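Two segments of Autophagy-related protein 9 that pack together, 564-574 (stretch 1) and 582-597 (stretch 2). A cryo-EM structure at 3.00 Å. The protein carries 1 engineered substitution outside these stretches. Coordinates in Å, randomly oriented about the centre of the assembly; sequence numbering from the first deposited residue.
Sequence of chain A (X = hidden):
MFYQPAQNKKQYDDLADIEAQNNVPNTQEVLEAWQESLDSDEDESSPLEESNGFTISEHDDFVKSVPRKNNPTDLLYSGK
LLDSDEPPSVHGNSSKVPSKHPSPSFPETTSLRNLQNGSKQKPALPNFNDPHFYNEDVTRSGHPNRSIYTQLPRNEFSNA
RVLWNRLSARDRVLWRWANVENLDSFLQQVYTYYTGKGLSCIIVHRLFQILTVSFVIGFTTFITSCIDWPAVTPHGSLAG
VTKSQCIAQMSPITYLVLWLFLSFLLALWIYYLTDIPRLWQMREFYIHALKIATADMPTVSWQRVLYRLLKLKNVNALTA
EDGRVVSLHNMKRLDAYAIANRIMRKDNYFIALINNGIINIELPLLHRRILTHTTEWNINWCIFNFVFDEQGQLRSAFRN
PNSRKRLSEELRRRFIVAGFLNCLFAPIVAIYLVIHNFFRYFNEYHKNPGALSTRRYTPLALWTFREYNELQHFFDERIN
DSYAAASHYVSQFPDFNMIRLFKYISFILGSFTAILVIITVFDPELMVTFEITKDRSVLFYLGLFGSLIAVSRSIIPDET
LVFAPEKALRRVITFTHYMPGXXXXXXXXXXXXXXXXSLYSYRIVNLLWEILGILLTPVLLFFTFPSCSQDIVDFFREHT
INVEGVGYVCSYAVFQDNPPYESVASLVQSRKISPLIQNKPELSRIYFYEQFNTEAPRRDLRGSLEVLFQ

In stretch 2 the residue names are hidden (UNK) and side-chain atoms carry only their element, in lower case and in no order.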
# COMPACT_ATOMS: atom_id res chain seq x y z
N ALA A 564 -6.16 19.20 -22.03
CA ALA A 564 -6.13 17.74 -21.99
C ALA A 564 -7.55 17.22 -21.87
O ALA A 564 -8.05 16.99 -20.76
CB ALA A 564 -5.26 17.23 -20.84
N PRO A 565 -8.24 17.03 -23.00
CA PRO A 565 -9.64 16.62 -22.93
C PRO A 565 -9.85 15.23 -22.34
O PRO A 565 -10.88 15.00 -21.70
CB PRO A 565 -10.10 16.69 -24.39
CG PRO A 565 -8.86 16.65 -25.18
CD PRO A 565 -7.83 17.34 -24.37
N GLU A 566 -8.92 14.30 -22.53
CA GLU A 566 -9.18 12.93 -22.09
C GLU A 566 -9.18 12.81 -20.57
O GLU A 566 -10.03 12.11 -20.01
CB GLU A 566 -8.15 11.98 -22.69
CG GLU A 566 -8.58 10.53 -22.61
CD GLU A 566 -7.45 9.61 -22.21
OE1 GLU A 566 -6.37 10.11 -21.83
OE2 GLU A 566 -7.65 8.38 -22.27
N LYS A 567 -8.25 13.47 -19.89
CA LYS A 567 -8.25 13.36 -18.44
C LYS A 567 -9.35 14.21 -17.81
O LYS A 567 -9.86 13.85 -16.75
CB LYS A 567 -6.89 13.72 -17.86
CG LYS A 567 -6.36 15.06 -18.26
CD LYS A 567 -5.03 15.34 -17.59
CE LYS A 567 -5.18 15.43 -16.08
NZ LYS A 567 -6.07 16.56 -15.67
N ALA A 568 -9.75 15.29 -18.46
CA ALA A 568 -10.95 16.00 -18.03
C ALA A 568 -12.18 15.12 -18.15
O ALA A 568 -13.02 15.08 -17.25
CB ALA A 568 -11.13 17.28 -18.84
N LEU A 569 -12.28 14.38 -19.25
CA LEU A 569 -13.42 13.48 -19.42
C LEU A 569 -13.40 12.36 -18.39
O LEU A 569 -14.45 11.98 -17.88
CB LEU A 569 -13.42 12.90 -20.83
CG LEU A 569 -14.61 12.01 -21.16
CD1 LEU A 569 -15.91 12.74 -20.90
CD2 LEU A 569 -14.53 11.57 -22.59
N ARG A 570 -12.22 11.83 -18.08
CA ARG A 570 -12.17 10.80 -17.05
C ARG A 570 -12.53 11.36 -15.68
O ARG A 570 -13.18 10.69 -14.87
CB ARG A 570 -10.79 10.14 -17.04
CG ARG A 570 -10.58 9.20 -18.21
CD ARG A 570 -9.23 8.50 -18.15
NE ARG A 570 -8.17 9.35 -18.67
CZ ARG A 570 -6.87 9.15 -18.44
NH1 ARG A 570 -6.49 8.13 -17.69
NH2 ARG A 570 -5.97 9.97 -18.95
N ARG A 571 -12.13 12.60 -15.41
CA ARG A 571 -12.52 13.26 -14.17
C ARG A 571 -14.03 13.44 -14.10
O ARG A 571 -14.62 13.35 -13.01
CB ARG A 571 -11.81 14.60 -14.04
CG ARG A 571 -12.14 15.41 -12.81
CD ARG A 571 -11.71 14.71 -11.54
NE ARG A 571 -12.05 15.49 -10.35
CZ ARG A 571 -12.13 14.99 -9.13
NH1 ARG A 571 -11.90 13.70 -8.92
NH2 ARG A 571 -12.44 15.78 -8.11
N VAL A 572 -14.68 13.70 -15.23
CA VAL A 572 -16.14 13.77 -15.26
C VAL A 572 -16.75 12.40 -15.00
O VAL A 572 -17.69 12.26 -14.21
CB VAL A 572 -16.63 14.33 -16.61
CG1 VAL A 572 -18.13 14.33 -16.65
CG2 VAL A 572 -16.12 15.72 -16.80
N ILE A 573 -16.24 11.38 -15.68
CA ILE A 573 -16.82 10.05 -15.61
C ILE A 573 -16.67 9.46 -14.21
O ILE A 573 -17.48 8.63 -13.79
CB ILE A 573 -16.19 9.15 -16.69
CG1 ILE A 573 -16.63 9.64 -18.06
CG2 ILE A 573 -16.59 7.72 -16.52
CD1 ILE A 573 -16.05 8.86 -19.18
N THR A 574 -15.67 9.90 -13.45
CA THR A 574 -15.60 9.44 -12.07
C THR A 574 -16.80 9.87 -11.25
O THR A 574 -17.03 9.33 -10.16
CB THR A 574 -14.33 9.93 -11.38
OG1 THR A 574 -14.28 11.36 -11.45
CG2 THR A 574 -13.12 9.34 -12.04
N UNK A 582 -18.57 2.95 -27.01
CA UNK A 582 -17.80 3.53 -28.11
C UNK A 582 -17.02 4.77 -27.71
O UNK A 582 -16.31 5.33 -28.55
c UNK A 582 -20.80 5.00 -28.37
c UNK A 582 -18.34 6.99 -30.12
n UNK A 582 -21.32 6.26 -28.34
c UNK A 582 -19.37 6.35 -29.43
c UNK A 582 -20.55 8.48 -29.21
c UNK A 582 -20.46 7.12 -28.98
c UNK A 582 -19.53 9.08 -29.89
c UNK A 582 -18.43 8.35 -30.34
c UNK A 582 -18.73 3.85 -29.28
c UNK A 582 -19.60 5.01 -29.02
N UNK A 583 -17.14 5.23 -26.46
CA UNK A 583 -16.24 6.27 -25.98
C UNK A 583 -14.85 5.73 -25.73
O UNK A 583 -13.86 6.43 -25.95
c UNK A 583 -20.21 10.39 -23.79
n UNK A 583 -19.60 8.98 -25.76
c UNK A 583 -19.48 9.43 -24.48
c UNK A 583 -16.77 6.90 -24.70
c UNK A 583 -19.85 10.64 -22.50
c UNK A 583 -18.81 9.96 -21.89
c UNK A 583 -17.90 7.84 -24.87
c UNK A 583 -18.41 8.73 -23.89
c UNK A 583 -18.64 8.02 -25.99
c UNK A 583 -18.08 9.01 -22.56
N UNK A 584 -14.75 4.48 -25.27
CA UNK A 584 -13.48 3.93 -24.82
C UNK A 584 -12.43 3.91 -25.91
O UNK A 584 -11.24 3.76 -25.60
c UNK A 584 -13.68 2.52 -24.26
o UNK A 584 -12.45 1.95 -23.87
N UNK A 585 -12.83 4.03 -27.17
CA UNK A 585 -11.84 4.19 -28.24
C UNK A 585 -11.22 5.58 -28.20
O UNK A 585 -10.01 5.73 -28.00
c UNK A 585 -12.49 3.93 -29.60
o UNK A 585 -11.08 2.76 -31.12
o UNK A 585 -11.07 4.95 -31.22
c UNK A 585 -11.48 3.88 -30.73
N UNK A 586 -12.04 6.61 -28.36
CA UNK A 586 -11.57 7.98 -28.53
C UNK A 586 -12.22 8.89 -27.49
O UNK A 586 -13.21 9.55 -27.78
c UNK A 586 -11.85 8.46 -29.93
c UNK A 586 -13.18 7.96 -30.44
o UNK A 586 -13.62 6.87 -30.10
n UNK A 586 -13.83 8.76 -31.27
N UNK A 587 -11.63 8.95 -26.30
CA UNK A 587 -12.10 9.88 -25.29
C UNK A 587 -11.53 11.27 -25.48
O UNK A 587 -12.00 12.21 -24.83
c UNK A 587 -11.77 9.35 -23.90
c UNK A 587 -12.83 8.71 -20.95
s UNK A 587 -12.13 7.41 -21.94
c UNK A 587 -12.46 8.04 -23.58
N UNK A 588 -10.53 11.42 -26.34
CA UNK A 588 -10.03 12.71 -26.77
C UNK A 588 -10.88 13.32 -27.87
O UNK A 588 -10.60 14.45 -28.29
c UNK A 588 -7.87 10.26 -28.29
c UNK A 588 -8.80 10.48 -30.26
c UNK A 588 -8.61 12.54 -27.29
c UNK A 588 -8.48 11.47 -28.33
n UNK A 588 -9.05 11.57 -29.58
n UNK A 588 -8.08 9.66 -29.51
N UNK A 589 -11.89 12.61 -28.34
CA UNK A 589 -12.52 12.94 -29.60
C UNK A 589 -13.38 14.19 -29.47
O UNK A 589 -13.64 14.69 -28.38
c UNK A 589 -13.37 11.77 -30.09
o UNK A 589 -13.74 11.95 -31.45
N UNK A 590 -13.80 14.70 -30.62
CA UNK A 590 -14.77 15.78 -30.68
C UNK A 590 -16.19 15.26 -30.76
O UNK A 590 -17.12 15.93 -30.29
n UNK A 590 -15.55 20.72 -32.29
c UNK A 590 -15.61 20.19 -30.90
c UNK A 590 -15.26 17.96 -31.92
c UNK A 590 -14.47 16.68 -31.88
c UNK A 590 -14.86 18.88 -30.81
N UNK A 591 -16.39 14.08 -31.34
CA UNK A 591 -17.71 13.47 -31.36
C UNK A 591 -18.17 13.12 -29.95
O UNK A 591 -19.35 13.27 -29.61
c UNK A 591 -17.71 12.23 -32.25
N UNK A 592 -17.24 12.65 -29.11
CA UNK A 592 -17.57 12.39 -27.72
C UNK A 592 -18.01 13.67 -27.03
O UNK A 592 -18.94 13.66 -26.22
c UNK A 592 -16.21 10.34 -27.47
c UNK A 592 -16.57 11.79 -25.52
c UNK A 592 -16.37 11.75 -27.00
N UNK A 593 -17.37 14.79 -27.36
CA UNK A 593 -17.77 16.05 -26.76
C UNK A 593 -19.12 16.50 -27.27
O UNK A 593 -19.91 17.08 -26.52
n UNK A 593 -17.12 20.74 -26.36
c UNK A 593 -17.08 19.59 -27.01
o UNK A 593 -17.17 19.51 -28.23
c UNK A 593 -16.72 17.12 -27.01
c UNK A 593 -16.91 18.35 -26.17
N UNK A 594 -19.42 16.24 -28.54
CA UNK A 594 -20.74 16.58 -29.06
C UNK A 594 -21.82 15.79 -28.33
O UNK A 594 -22.87 16.34 -27.96
c UNK A 594 -20.22 18.52 -31.61
o UNK A 594 -21.35 18.78 -32.03
c UNK A 594 -20.80 16.31 -30.56
c UNK A 594 -19.80 17.09 -31.38
n UNK A 594 -19.32 19.45 -31.35
N UNK A 595 -21.58 14.50 -28.10
CA UNK A 595 -22.55 13.70 -27.36
C UNK A 595 -22.69 14.20 -25.92
O UNK A 595 -23.81 14.38 -25.43
c UNK A 595 -23.26 11.31 -26.95
o UNK A 595 -21.56 9.71 -26.61
c UNK A 595 -22.14 12.23 -27.37
c UNK A 595 -22.79 9.91 -26.65
o UNK A 595 -23.64 9.02 -26.45
N UNK A 596 -21.57 14.43 -25.24
CA UNK A 596 -21.65 14.89 -23.87
C UNK A 596 -22.32 16.25 -23.76
O UNK A 596 -22.93 16.55 -22.74
c UNK A 596 -20.27 14.95 -23.24
c UNK A 596 -20.59 14.42 -20.83
c UNK A 596 -20.05 16.99 -20.10
c UNK A 596 -20.02 16.63 -21.42
c UNK A 596 -20.29 15.34 -21.80
c UNK A 596 -20.35 16.06 -19.15
c UNK A 596 -20.62 14.77 -19.51
N UNK A 597 -22.21 17.08 -24.79
CA UNK A 597 -22.94 18.33 -24.78
C UNK A 597 -24.40 18.16 -25.18
O UNK A 597 -25.20 19.06 -24.95
s UNK A 597 -20.91 20.24 -24.91
c UNK A 597 -22.27 19.35 -25.69

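Position 582 carries one carbon, then fused five- and six-membered rings holding eight carbons and one nitrogen, out of reach of stretch 1: Trp-582. Position 583 has the same indole composition, but its CA-to-CB bond points toward the helix of stretch 1, and Ile-573 CD1 lies at the ring edge: Trp-583. The CD1 of Ile-573 is 3.9 Å from CE3 of Trp-583, and Leu-569 CD1 is 4.1 Å from its CZ3.

Position 584, one carbon and one oxygen, is exposed and touches nothing on stretch 1: Ser-584. Position 585, two carbons with two oxygens on the second, is a carboxylate, also out of reach: Asp-585. Position 586 has two carbons, the second bearing one oxygen and one nitrogen, and points away: Asn-586.

Position 587 is an unbranched run of two carbons, a sulfur and a carbon, buried and directed at the helix, where it touches Glu-566, Leu-569, Arg-570 and Ile-573: Met-587. Its CE lies 3.7 Å from both Leu-569 CD2 and Ile-573 CD1, and 3.6 Å from Arg-570 CG, while its CB is 3.6 Å from Glu-566 CG. This one flexible chain therefore touches four helix residues.

Position 588 is one carbon and a five-membered ring of three carbons and two nitrogens, set sideways: His-588. Its ring hydrogen-bonds elsewhere in the structure; its backbone O approaches Pro-565 CG at 4.2 Å. Position 589, one carbon and one oxygen, points away: Ser-589. Its OG accepts a weak capping bond from the backbone N of residue 591 (3.4 Å).

Position 590, four carbons in a row ending in nitrogen, is exposed: Lys-590. Position 591 has a single carbon: Ala-591. Position 592, a carbon carrying two carbons, faces the helix and touches Leu-569: Val-592, whose CG1 meets Leu-569 CD2 at 3.6 Å.

Positions 593 and 594 each show three carbons, the third with one oxygen and one nitrogen, and neither contacts stretch 1: Gln-593 and Gln-594. Position 595, three carbons ending in two oxygens, is likewise out of reach: Glu-595. Position 596, one carbon and a six-carbon ring, points toward the helix and touches Val-572: Phe-596, its CZ 3.8 Å from Val-572 CG1. Position 597, one carbon and one sulfur, is out of reach: Cys-597.

The rule is apolar packing without a hydrogen bond across the stretches. Leu-569 sits at the hub, meeting Trp-583, Met-587 and Val-592. Arg-570 NH2 and Glu-566 OE1 form a salt bridge at 2.9 Å within their own helix, and the CG atoms of both residues also pack against Met-587.

Stretch 2 582-597: WWSDNMHSKAVQQEFC
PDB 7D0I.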